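PDB 5U31: CRISPR-associated endonuclease C2c1 from Alicyclobacillus acidoterrestris, which uses a guide RNA to recognise PAM-bearing invading DNA and cleaves it with a RuvC nuclease domain in CRISPR adaptive immunity. Local coordinates for residues 40-51 / 62-73. The protein carries 3 engineered substitutions. Residues are numbered along the deposited sequence; the frame is centred on the assembly and turned at random.
Sequences WLSLLRQENLYR and CDKTAEECKAEL. With SO4 (sulfate ion), chain F.
Leu73 lays its isobutyl group over the C-terminal end of helix 17-45: CG packs on Leu43 CB, CD2 reaches Leu44 CD2 and lies 4.0 Å from CZ3 of the Trp40 ring, and CD1 meets the Gln46 amide. That amide is held by NE2 donating to Leu44 O (2.7 Å), while the Gln46 side chain crosses that of Lys70 at about a right angle, Gln46 CB lying 3.6 Å from Lys70 CG. Both methyls of Leu43 rest on the Glu72 carboxylate, whose OE1 forms a salt bridge with Lys64 NZ. Cys69 points into the junction, its SG 3.5 Å from Leu49 CD2. At the start of helix 66-83, Asn48 OD1 receives Thr65 OG1 (3.0 Å), from above the carbonyl plane, and, weakly, Ala66 N; with CG anti to the carbonyl carbon (chi1 -70°), the Asn48 side chain brings OD1 up to the first turn of that helix. A nearly straight bond from Leu49 N to Lys64 O (2.9 Å) pairs the strands, Asp63 and Lys64 facing Leu49 as a classic beta bulge. The axes of segments 40-45 and 66-73 cross at -111°, the hairpin of strands 49-52 and 60-64 joining their helices within REC1; helix 93-107 packs on Leu44 and Gln46, and helix 216-257 reaches Leu49 through Trp232.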
ATOM      1  N   TRP A  40      18.606  29.551  -1.168  1.00 28.60           N
ATOM      2  CA  TRP A  40      18.527  30.755  -0.343  1.00 28.17           C
ATOM      3  C   TRP A  40      17.790  30.479   0.958  1.00 35.57           C
ATOM      4  O   TRP A  40      18.243  30.868   2.040  1.00 30.19           O
ATOM      5  CB  TRP A  40      17.834  31.881  -1.109  1.00 28.04           C
ATOM      6  CG  TRP A  40      18.766  32.970  -1.500  1.00 32.98           C
ATOM      7  CD1 TRP A  40      19.249  33.227  -2.745  1.00 36.88           C
ATOM      8  CD2 TRP A  40      19.353  33.945  -0.633  1.00 36.99           C
ATOM      9  NE1 TRP A  40      20.095  34.304  -2.710  1.00 40.12           N
ATOM     10  CE2 TRP A  40      20.176  34.764  -1.424  1.00 35.52           C
ATOM     11  CE3 TRP A  40      19.262  34.204   0.737  1.00 28.81           C
ATOM     12  CZ2 TRP A  40      20.901  35.823  -0.893  1.00 30.06           C
ATOM     13  CZ3 TRP A  40      19.979  35.255   1.260  1.00 29.19           C
ATOM     14  CH2 TRP A  40      20.791  36.050   0.449  1.00 29.42           C
ATOM     15  N   LEU A  41      16.636  29.813   0.863  1.00 37.49           N
ATOM     16  CA  LEU A  41      15.863  29.486   2.054  1.00 27.74           C
ATOM     17  C   LEU A  41      16.683  28.662   3.040  1.00 33.17           C
ATOM     18  O   LEU A  41      16.601  28.878   4.256  1.00 33.10           O
ATOM     19  CB  LEU A  41      14.590  28.741   1.658  1.00 27.40           C
ATOM     20  CG  LEU A  41      13.539  29.562   0.914  1.00 27.21           C
ATOM     21  CD1 LEU A  41      12.408  28.663   0.434  1.00 26.93           C
ATOM     22  CD2 LEU A  41      13.009  30.666   1.814  1.00 27.35           C
ATOM     23  N   SER A  42      17.489  27.721   2.538  1.00 29.02           N
ATOM     24  CA  SER A  42      18.272  26.871   3.429  1.00 28.43           C
ATOM     25  C   SER A  42      19.330  27.663   4.185  1.00 43.45           C
ATOM     26  O   SER A  42      19.677  27.304   5.314  1.00 51.52           O
ATOM     27  CB  SER A  42      18.925  25.735   2.643  1.00 28.48           C
ATOM     28  OG  SER A  42      19.805  26.234   1.652  1.00 29.38           O
ATOM     29  N   LEU A  43      19.854  28.736   3.587  1.00 33.43           N
ATOM     30  CA  LEU A  43      20.817  29.564   4.304  1.00 35.53           C
ATOM     31  C   LEU A  43      20.133  30.414   5.367  1.00 35.39           C
ATOM     32  O   LEU A  43      20.657  30.568   6.475  1.00 47.98           O
ATOM     33  CB  LEU A  43      21.595  30.440   3.325  1.00 29.56           C
ATOM     34  CG  LEU A  43      22.388  29.669   2.267  1.00 29.62           C
ATOM     35  CD1 LEU A  43      23.037  30.626   1.299  1.00 29.74           C
ATOM     36  CD2 LEU A  43      23.427  28.786   2.919  1.00 30.10           C
ATOM     37  N   LEU A  44      18.964  30.982   5.052  1.00 29.16           N
ATOM     38  CA  LEU A  44      18.227  31.725   6.070  1.00 29.27           C
ATOM     39  C   LEU A  44      17.910  30.848   7.274  1.00 30.75           C
ATOM     40  O   LEU A  44      17.891  31.331   8.411  1.00 29.82           O
ATOM     41  CB  LEU A  44      16.937  32.297   5.485  1.00 28.88           C
ATOM     42  CG  LEU A  44      17.085  33.198   4.262  1.00 28.75           C
ATOM     43  CD1 LEU A  44      15.721  33.583   3.717  1.00 28.43           C
ATOM     44  CD2 LEU A  44      17.912  34.430   4.605  1.00 32.01           C
ATOM     45  N   ARG A  45      17.678  29.554   7.036  1.00 35.32           N
ATOM     46  CA  ARG A  45      17.341  28.620   8.102  1.00 29.39           C
ATOM     47  C   ARG A  45      18.489  28.457   9.092  1.00 33.62           C
ATOM     48  O   ARG A  45      18.244  28.276  10.292  1.00 30.35           O
ATOM     49  CB  ARG A  45      16.959  27.280   7.477  1.00 29.05           C
ATOM     50  CG  ARG A  45      16.633  26.173   8.440  1.00 29.23           C
ATOM     51  CD  ARG A  45      16.198  24.934   7.688  1.00 28.88           C
ATOM     52  NE  ARG A  45      16.013  23.802   8.587  1.00 42.03           N
ATOM     53  CZ  ARG A  45      16.950  22.895   8.835  1.00 33.49           C
ATOM     54  NH1 ARG A  45      18.133  22.988   8.243  1.00 34.39           N
ATOM     55  NH2 ARG A  45      16.706  21.898   9.670  1.00 31.30           N
ATOM     56  N   GLN A  46      19.727  28.558   8.607  1.00 33.16           N
ATOM     57  CA  GLN A  46      20.969  28.408   9.382  1.00 41.69           C
ATOM     58  C   GLN A  46      20.868  27.324  10.453  1.00 36.49           C
ATOM     59  O   GLN A  46      21.173  27.531  11.629  1.00 33.96           O
ATOM     60  CB  GLN A  46      21.418  29.744   9.980  1.00 31.31           C
ATOM     61  CG  GLN A  46      20.347  30.576  10.631  1.00 31.24           C
ATOM     62  CD  GLN A  46      20.628  32.056  10.506  1.00 31.39           C
ATOM     63  OE1 GLN A  46      21.410  32.618  11.270  1.00 32.00           O
ATOM     64  NE2 GLN A  46      19.992  32.695   9.532  1.00 30.95           N
ATOM     65  N   GLU A  47      20.448  26.142  10.016  1.00 36.87           N
ATOM     66  CA  GLU A  47      20.550  24.919  10.795  1.00 31.26           C
ATOM     67  C   GLU A  47      21.230  23.866   9.932  1.00 31.83           C
ATOM     68  O   GLU A  47      21.466  24.074   8.738  1.00 38.15           O
ATOM     69  CB  GLU A  47      19.175  24.436  11.270  1.00 30.98           C
ATOM     70  CG  GLU A  47      18.544  25.324  12.326  1.00 33.30           C
ATOM     71  CD  GLU A  47      17.120  24.921  12.657  1.00 46.80           C
ATOM     72  OE1 GLU A  47      16.202  25.278  11.887  1.00 54.00           O
ATOM     73  OE2 GLU A  47      16.918  24.242  13.686  1.00 58.97           O
ATOM     74  N   ASN A  48      21.545  22.727  10.545  1.00 31.65           N
ATOM     75  CA  ASN A  48      22.205  21.649   9.817  1.00 38.69           C
ATOM     76  C   ASN A  48      21.321  21.114   8.699  1.00 31.04           C
ATOM     77  O   ASN A  48      20.105  20.982   8.856  1.00 39.56           O
ATOM     78  CB  ASN A  48      22.575  20.505  10.763  1.00 39.15           C
ATOM     79  CG  ASN A  48      23.693  20.867  11.712  1.00 41.65           C
ATOM     80  OD1 ASN A  48      24.410  21.843  11.501  1.00 60.04           O
ATOM     81  ND2 ASN A  48      23.853  20.078  12.760  1.00 33.82           N
ATOM     82  N   LEU A  49      21.952  20.808   7.569  1.00 30.97           N
ATOM     83  CA  LEU A  49      21.336  20.104   6.453  1.00 30.48           C
ATOM     84  C   LEU A  49      21.932  18.704   6.379  1.00 36.77           C
ATOM     85  O   LEU A  49      23.155  18.546   6.451  1.00 43.96           O
ATOM     86  CB  LEU A  49      21.578  20.841   5.130  1.00 30.17           C
ATOM     87  CG  LEU A  49      20.779  22.095   4.757  1.00 32.72           C
ATOM     88  CD1 LEU A  49      19.312  21.923   5.102  1.00 29.23           C
ATOM     89  CD2 LEU A  49      21.330  23.334   5.424  1.00 39.76           C
ATOM     90  N   TYR A  50      21.081  17.692   6.231  1.00 39.05           N
ATOM     91  CA  TYR A  50      21.547  16.315   6.119  1.00 39.79           C
ATOM     92  C   TYR A  50      21.228  15.764   4.735  1.00 31.08           C
ATOM     93  O   TYR A  50      20.198  16.103   4.144  1.00 33.92           O
ATOM     94  CB  TYR A  50      20.924  15.428   7.201  1.00 31.63           C
ATOM     95  CG  TYR A  50      21.296  15.850   8.602  1.00 32.14           C
ATOM     96  CD1 TYR A  50      22.407  15.314   9.244  1.00 32.95           C
ATOM     97  CD2 TYR A  50      20.544  16.792   9.279  1.00 31.89           C
ATOM     98  CE1 TYR A  50      22.750  15.704  10.521  1.00 39.86           C
ATOM     99  CE2 TYR A  50      20.881  17.193  10.555  1.00 48.38           C
ATOM    100  CZ  TYR A  50      21.982  16.644  11.172  1.00 45.39           C
ATOM    101  OH  TYR A  50      22.313  17.045  12.444  1.00 59.52           O
ATOM    102  N   ARG A  51      22.118  14.914   4.223  1.00 38.52           N
ATOM    103  CA  ARG A  51      21.975  14.325   2.899  1.00 47.68           C
ATOM    104  C   ARG A  51      22.047  12.808   2.989  1.00 60.10           C
ATOM    105  O   ARG A  51      22.376  12.235   4.033  1.00 60.38           O
ATOM    106  CB  ARG A  51      23.052  14.834   1.932  1.00 52.88           C
ATOM    107  CG  ARG A  51      24.464  14.407   2.299  1.00 57.29           C
ATOM    108  CD  ARG A  51      25.465  14.802   1.224  1.00 71.88           C
ATOM    109  NE  ARG A  51      26.757  15.141   1.809  1.00 82.13           N
ATOM    110  CZ  ARG A  51      27.720  14.261   2.056  1.00 72.97           C
ATOM    111  NH1 ARG A  51      28.860  14.663   2.601  1.00 66.77           N
ATOM    112  NH2 ARG A  51      27.544  12.981   1.762  1.00 65.59           N
ATOM    113  N   CYS A  62      26.107  14.928   7.408  1.00 54.40           N
ATOM    114  CA  CYS A  62      25.867  16.367   7.462  1.00 53.05           C
ATOM    115  C   CYS A  62      26.477  16.994   6.215  1.00 50.49           C
ATOM    116  O   CYS A  62      27.688  17.214   6.144  1.00 60.34           O
ATOM    117  CB  CYS A  62      26.440  16.972   8.738  1.00 55.74           C
ATOM    118  SG  CYS A  62      25.884  18.661   9.045  1.00 64.48           S
ATOM    119  N   ASP A  63      25.628  17.274   5.224  1.00 54.81           N
ATOM    120  CA  ASP A  63      26.092  17.922   4.000  1.00 50.16           C
ATOM    121  C   ASP A  63      26.615  19.324   4.283  1.00 48.09           C
ATOM    122  O   ASP A  63      27.642  19.738   3.733  1.00 52.93           O
ATOM    123  CB  ASP A  63      24.951  17.970   2.982  1.00 53.35           C
ATOM    124  CG  ASP A  63      25.323  18.713   1.717  1.00 68.80           C
ATOM    125  OD1 ASP A  63      26.271  18.281   1.027  1.00 76.96           O
ATOM    126  OD2 ASP A  63      24.657  19.724   1.408  1.00 74.69           O
ATOM    127  N   LYS A  64      25.922  20.067   5.141  1.00 45.15           N
ATOM    128  CA  LYS A  64      26.272  21.451   5.435  1.00 47.56           C
ATOM    129  C   LYS A  64      25.861  21.725   6.871  1.00 32.48           C
ATOM    130  O   LYS A  64      24.707  21.487   7.237  1.00 42.40           O
ATOM    131  CB  LYS A  64      25.572  22.410   4.461  1.00 42.93           C
ATOM    132  CG  LYS A  64      25.904  23.881   4.638  1.00 41.38           C
ATOM    133  CD  LYS A  64      25.284  24.725   3.528  1.00 40.68           C
ATOM    134  CE  LYS A  64      25.916  24.415   2.176  1.00 48.04           C
ATOM    135  NZ  LYS A  64      25.307  25.196   1.060  1.00 52.25           N
ATOM    136  N   THR A  65      26.796  22.193   7.687  1.00 33.15           N
ATOM    137  CA  THR A  65      26.502  22.389   9.095  1.00 36.24           C
ATOM    138  C   THR A  65      25.961  23.796   9.337  1.00 43.58           C
ATOM    139  O   THR A  65      25.933  24.643   8.441  1.00 52.83           O
ATOM    140  CB  THR A  65      27.744  22.130   9.948  1.00 34.45           C
ATOM    141  OG1 THR A  65      27.354  21.983  11.319  1.00 59.52           O
ATOM    142  CG2 THR A  65      28.719  23.285   9.838  1.00 34.83           C
ATOM    143  N   ALA A  66      25.507  24.033  10.570  1.00 42.62           N
ATOM    144  CA  ALA A  66      24.929  25.328  10.908  1.00 36.50           C
ATOM    145  C   ALA A  66      25.937  26.448  10.696  1.00 45.61           C
ATOM    146  O   ALA A  66      25.632  27.460  10.054  1.00 62.08           O
ATOM    147  CB  ALA A  66      24.427  25.323  12.350  1.00 33.48           C
ATOM    148  N   GLU A  67      27.150  26.282  11.227  1.00 35.59           N
ATOM    149  CA  GLU A  67      28.173  27.306  11.046  1.00 44.50           C
ATOM    150  C   GLU A  67      28.481  27.514   9.569  1.00 49.26           C
ATOM    151  O   GLU A  67      28.659  28.653   9.120  1.00 64.50           O
ATOM    152  CB  GLU A  67      29.436  26.929  11.821  1.00 62.33           C
ATOM    153  CG  GLU A  67      29.242  26.886  13.332  1.00 95.00           C
ATOM    154  CD  GLU A  67      30.511  26.509  14.077  1.00123.82           C
ATOM    155  OE1 GLU A  67      31.474  26.056  13.424  1.00131.56           O
ATOM    156  OE2 GLU A  67      30.547  26.668  15.316  1.00129.15           O
ATOM    157  N   GLU A  68      28.526  26.427   8.794  1.00 38.21           N
ATOM    158  CA  GLU A  68      28.700  26.549   7.351  1.00 34.05           C
ATOM    159  C   GLU A  68      27.592  27.393   6.730  1.00 37.84           C
ATOM    160  O   GLU A  68      27.847  28.189   5.819  1.00 46.96           O
ATOM    161  CB  GLU A  68      28.739  25.161   6.707  1.00 48.26           C
ATOM    162  CG  GLU A  68      30.088  24.456   6.779  1.00 57.77           C
ATOM    163  CD  GLU A  68      30.042  23.044   6.214  1.00 74.73           C
ATOM    164  OE1 GLU A  68      29.329  22.195   6.787  1.00 78.43           O
ATOM    165  OE2 GLU A  68      30.709  22.785   5.188  1.00 81.19           O
ATOM    166  N   CYS A  69      26.356  27.232   7.211  1.00 32.43           N
ATOM    167  CA  CYS A  69      25.244  28.027   6.695  1.00 31.75           C
ATOM    168  C   CYS A  69      25.397  29.492   7.067  1.00 40.77           C
ATOM    169  O   CYS A  69      25.350  30.374   6.200  1.00 51.30           O
ATOM    170  CB  CYS A  69      23.915  27.496   7.229  1.00 33.21           C
ATOM    171  SG  CYS A  69      23.280  26.041   6.399  1.00 52.01           S
ATOM    172  N   LYS A  70      25.561  29.771   8.361  1.00 36.93           N
ATOM    173  CA  LYS A  70      25.683  31.152   8.809  1.00 32.65           C
ATOM    174  C   LYS A  70      26.845  31.851   8.122  1.00 32.98           C
ATOM    175  O   LYS A  70      26.711  32.994   7.672  1.00 32.83           O
ATOM    176  CB  LYS A  70      25.843  31.188  10.327  1.00 33.28           C
ATOM    177  CG  LYS A  70      24.789  30.375  11.040  1.00 33.07           C
ATOM    178  CD  LYS A  70      24.788  30.614  12.522  1.00 33.70           C
ATOM    179  CE  LYS A  70      23.690  29.804  13.181  1.00 36.55           C
ATOM    180  NZ  LYS A  70      23.543  30.138  14.617  1.00 55.56           N
ATOM    181  N   ALA A  71      27.989  31.169   8.011  1.00 33.47           N
ATOM    182  CA  ALA A  71      29.152  31.768   7.363  1.00 34.93           C
ATOM    183  C   ALA A  71      28.870  32.085   5.902  1.00 37.47           C
ATOM    184  O   ALA A  71      29.288  33.131   5.391  1.00 47.58           O
ATOM    185  CB  ALA A  71      30.358  30.841   7.485  1.00 34.55           C
ATOM    186  N   GLU A  72      28.162  31.192   5.211  1.00 32.75           N
ATOM    187  CA  GLU A  72      27.810  31.444   3.820  1.00 32.25           C
ATOM    188  C   GLU A  72      26.686  32.462   3.714  1.00 31.96           C
ATOM    189  O   GLU A  72      26.667  33.276   2.785  1.00 32.34           O
ATOM    190  CB  GLU A  72      27.413  30.138   3.138  1.00 35.52           C
ATOM    191  CG  GLU A  72      27.057  30.277   1.675  1.00 42.90           C
ATOM    192  CD  GLU A  72      26.677  28.944   1.065  1.00 66.30           C
ATOM    193  OE1 GLU A  72      26.962  27.907   1.705  1.00 70.53           O
ATOM    194  OE2 GLU A  72      26.093  28.928  -0.040  1.00 69.63           O
ATOM    195  N   LEU A  73      25.736  32.417   4.648  1.00 33.18           N
ATOM    196  CA  LEU A  73      24.669  33.410   4.661  1.00 31.48           C
ATOM    197  C   LEU A  73      25.248  34.812   4.775  1.00 45.85           C
ATOM    198  O   LEU A  73      24.925  35.699   3.975  1.00 31.33           O
ATOM    199  CB  LEU A  73      23.711  33.124   5.816  1.00 31.06           C
ATOM    200  CG  LEU A  73      22.260  33.605   5.772  1.00 30.57           C
ATOM    201  CD1 LEU A  73      21.911  34.266   7.086  1.00 30.88           C
ATOM    202  CD2 LEU A  73      21.967  34.528   4.597  1.00 30.29           C
TER
HETATM  203  S   SO4 F1201      23.177  35.910  -4.591  1.00 55.68           S
HETATM  204  O1  SO4 F1201      23.364  34.585  -4.006  1.00 54.81           O
HETATM  205  O2  SO4 F1201      24.145  36.823  -3.990  1.00 74.88           O
HETATM  206  O3  SO4 F1201      23.382  35.834  -6.036  1.00 51.73           O
HETATM  207  O4  SO4 F1201      21.830  36.406  -4.322  1.00 42.51           O